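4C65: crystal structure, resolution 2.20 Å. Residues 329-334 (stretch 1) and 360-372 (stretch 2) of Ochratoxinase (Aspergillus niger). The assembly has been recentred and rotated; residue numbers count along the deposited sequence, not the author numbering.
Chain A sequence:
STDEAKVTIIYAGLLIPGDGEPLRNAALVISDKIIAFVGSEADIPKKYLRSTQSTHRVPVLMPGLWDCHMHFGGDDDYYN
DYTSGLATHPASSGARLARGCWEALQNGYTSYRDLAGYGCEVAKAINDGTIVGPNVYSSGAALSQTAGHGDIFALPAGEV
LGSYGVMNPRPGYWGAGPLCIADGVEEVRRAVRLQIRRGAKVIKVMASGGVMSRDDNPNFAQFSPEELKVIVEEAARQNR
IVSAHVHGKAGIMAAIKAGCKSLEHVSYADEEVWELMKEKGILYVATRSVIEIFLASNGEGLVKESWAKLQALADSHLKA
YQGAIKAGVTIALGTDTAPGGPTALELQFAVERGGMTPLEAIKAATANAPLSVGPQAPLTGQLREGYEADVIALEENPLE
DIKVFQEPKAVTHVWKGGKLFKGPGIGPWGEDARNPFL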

# COMPACT_ATOMS: atom_id res chain seq x y z
N VAL A 329 33.32 -32.24 23.60
CA VAL A 329 32.33 -31.16 23.36
C VAL A 329 31.00 -31.58 23.94
O VAL A 329 30.63 -32.75 23.83
CB VAL A 329 32.14 -30.89 21.86
CG1 VAL A 329 31.15 -29.74 21.63
CG2 VAL A 329 33.48 -30.57 21.19
N THR A 330 30.29 -30.66 24.56
CA THR A 330 28.99 -30.96 25.13
C THR A 330 27.95 -31.14 24.01
O THR A 330 27.77 -30.24 23.18
CB THR A 330 28.52 -29.83 26.03
OG1 THR A 330 29.49 -29.59 27.04
CG2 THR A 330 27.20 -30.18 26.68
N ILE A 331 27.28 -32.28 24.00
CA ILE A 331 26.41 -32.65 22.92
C ILE A 331 24.99 -32.84 23.40
O ILE A 331 24.75 -33.32 24.50
CB ILE A 331 26.95 -33.93 22.25
CG1 ILE A 331 28.28 -33.60 21.59
CG2 ILE A 331 25.99 -34.46 21.18
CD1 ILE A 331 29.24 -34.74 21.64
N ALA A 332 24.04 -32.45 22.56
CA ALA A 332 22.64 -32.80 22.76
C ALA A 332 22.10 -33.35 21.45
O ALA A 332 22.71 -33.16 20.39
CB ALA A 332 21.83 -31.61 23.22
N LEU A 333 20.98 -34.05 21.54
CA LEU A 333 20.44 -34.75 20.38
C LEU A 333 19.27 -33.99 19.76
O LEU A 333 18.41 -33.46 20.46
CB LEU A 333 19.97 -36.17 20.74
CG LEU A 333 21.05 -37.12 21.23
CD1 LEU A 333 20.51 -38.53 21.30
CD2 LEU A 333 22.29 -37.09 20.35
N GLY A 334 19.27 -33.95 18.43
CA GLY A 334 18.21 -33.35 17.64
C GLY A 334 18.09 -34.13 16.38
O GLY A 334 19.07 -34.65 15.87
N GLU A 360 25.89 -42.38 27.48
CA GLU A 360 26.22 -41.03 26.98
C GLU A 360 25.15 -40.50 26.04
O GLU A 360 24.81 -39.31 26.08
CB GLU A 360 27.56 -41.03 26.28
CG GLU A 360 28.75 -41.11 27.22
CD GLU A 360 30.03 -41.53 26.50
OE1 GLU A 360 30.03 -41.82 25.30
OE2 GLU A 360 31.08 -41.62 27.17
N ALA A 361 24.60 -41.38 25.21
CA ALA A 361 23.53 -41.01 24.29
C ALA A 361 22.32 -40.51 25.06
O ALA A 361 21.73 -39.49 24.70
CB ALA A 361 23.15 -42.19 23.42
N ILE A 362 21.97 -41.22 26.11
CA ILE A 362 20.86 -40.82 26.97
C ILE A 362 21.12 -39.48 27.65
O ILE A 362 20.21 -38.66 27.74
CB ILE A 362 20.52 -41.92 27.99
CG1 ILE A 362 19.81 -43.07 27.26
CG2 ILE A 362 19.64 -41.38 29.12
CD1 ILE A 362 19.59 -44.31 28.09
N LYS A 363 22.36 -39.25 28.06
CA LYS A 363 22.78 -37.97 28.66
C LYS A 363 22.58 -36.82 27.69
O LYS A 363 22.07 -35.75 28.04
CB LYS A 363 24.25 -38.07 29.05
CG LYS A 363 24.80 -36.83 29.72
CD LYS A 363 26.30 -36.79 29.84
CE LYS A 363 26.65 -35.59 30.61
NZ LYS A 363 27.79 -35.64 31.55
N ALA A 364 22.95 -37.06 26.44
CA ALA A 364 22.78 -36.07 25.38
C ALA A 364 21.31 -35.79 25.06
O ALA A 364 20.98 -34.72 24.54
CB ALA A 364 23.52 -36.53 24.12
N ALA A 365 20.42 -36.73 25.37
CA ALA A 365 19.00 -36.53 25.12
C ALA A 365 18.21 -36.13 26.36
O ALA A 365 17.00 -35.88 26.28
CB ALA A 365 18.40 -37.77 24.52
N THR A 366 18.87 -36.08 27.51
CA THR A 366 18.22 -35.74 28.75
C THR A 366 18.96 -34.66 29.48
O THR A 366 18.61 -33.49 29.37
CB THR A 366 18.03 -37.00 29.65
OG1 THR A 366 19.30 -37.59 29.99
CG2 THR A 366 17.20 -38.01 28.94
N ALA A 367 20.02 -35.01 30.19
CA ALA A 367 20.71 -34.06 31.08
C ALA A 367 21.26 -32.82 30.35
O ALA A 367 21.19 -31.72 30.88
CB ALA A 367 21.81 -34.76 31.87
N ASN A 368 21.82 -33.02 29.17
CA ASN A 368 22.47 -31.94 28.42
C ASN A 368 21.49 -31.13 27.63
O ASN A 368 21.75 -29.99 27.30
CB ASN A 368 23.48 -32.51 27.43
CG ASN A 368 24.76 -33.01 28.09
OD1 ASN A 368 25.03 -32.73 29.26
ND2 ASN A 368 25.54 -33.76 27.34
N ALA A 369 20.34 -31.72 27.33
CA ALA A 369 19.41 -31.14 26.36
C ALA A 369 18.88 -29.75 26.72
O ALA A 369 18.75 -28.90 25.83
CB ALA A 369 18.27 -32.08 26.12
N PRO A 370 18.56 -29.49 27.99
CA PRO A 370 18.12 -28.13 28.30
C PRO A 370 19.15 -27.02 28.05
O PRO A 370 18.76 -25.85 27.96
CB PRO A 370 17.76 -28.19 29.79
CG PRO A 370 17.67 -29.64 30.13
CD PRO A 370 18.53 -30.37 29.17
N LEU A 371 20.43 -27.37 27.93
CA LEU A 371 21.46 -26.39 27.53
C LEU A 371 21.10 -25.78 26.17
O LEU A 371 21.47 -24.64 25.86
CB LEU A 371 22.83 -27.00 27.44
CG LEU A 371 23.44 -27.50 28.75
CD1 LEU A 371 24.69 -28.31 28.44
CD2 LEU A 371 23.76 -26.35 29.69
N SER A 372 20.29 -26.51 25.42
CA SER A 372 19.81 -26.04 24.12
C SER A 372 19.00 -24.75 24.18
O SER A 372 18.85 -24.09 23.13
CB SER A 372 18.98 -27.13 23.42
OG SER A 372 17.71 -27.32 24.03
O HOH W 1 18.18 -33.90 23.08

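The contact is organised around A364, whose CA lies 4.2 Å from the CA of A332, the closer of the two backbone pairings. Its CB points toward stretch 1 and lies 3.5 Å from I331 O and 3.8 Å from L333 CG. A364 meets these atoms through its methyl, and the backbones are themselves in contact here. L333 N donates to A364 O at 3.1 Å, with an N-H...O angle of 137°, while A332 CA approaches the same carbonyl oxygen, also at 3.1 Å, in a CA-H...O contact with an angle of 138° at the hydrogen. A water lies 2.7 Å from L333 O and 3.3 Å from A364 O, placed to donate to either; it has more acceptors in reach than protons, so the two bonds need not form together.

N368 supplies the other direct hydrogen bond. With chi1 at -74° (m) and chi2 at -14°, its amide reaches stretch 1, and ND2 donates to I331 O at 3.0 Å with an angle of 150°, the straighter of the two bonds. I331 O also receives a CA-H...O contact from A364 CA at 3.5 Å, so one carbonyl meets both the helix and the loop that follows it.

L333 points toward stretch 2 and adopts the common m,t rotamer (-62°, -169°). This carries CD1 to 3.9 Å from A365 CB and 3.7 Å from A361 O, laying the leucine along the helix. I331 behaves differently: chi1 is m, but chi2, at 146°, lies between wells, and the end of the side chain leads away. Its CG2 still comes within 4.4 Å of A364 CB.

At the partly exposed margin, T330 has chi1 of -56° (m), which places CG2 3.6 Å from L371 CD1 and 4.0 Å from N368 CG. The threonine therefore meets stretch 2 through its methyl, packing against both leucine and amide carbons.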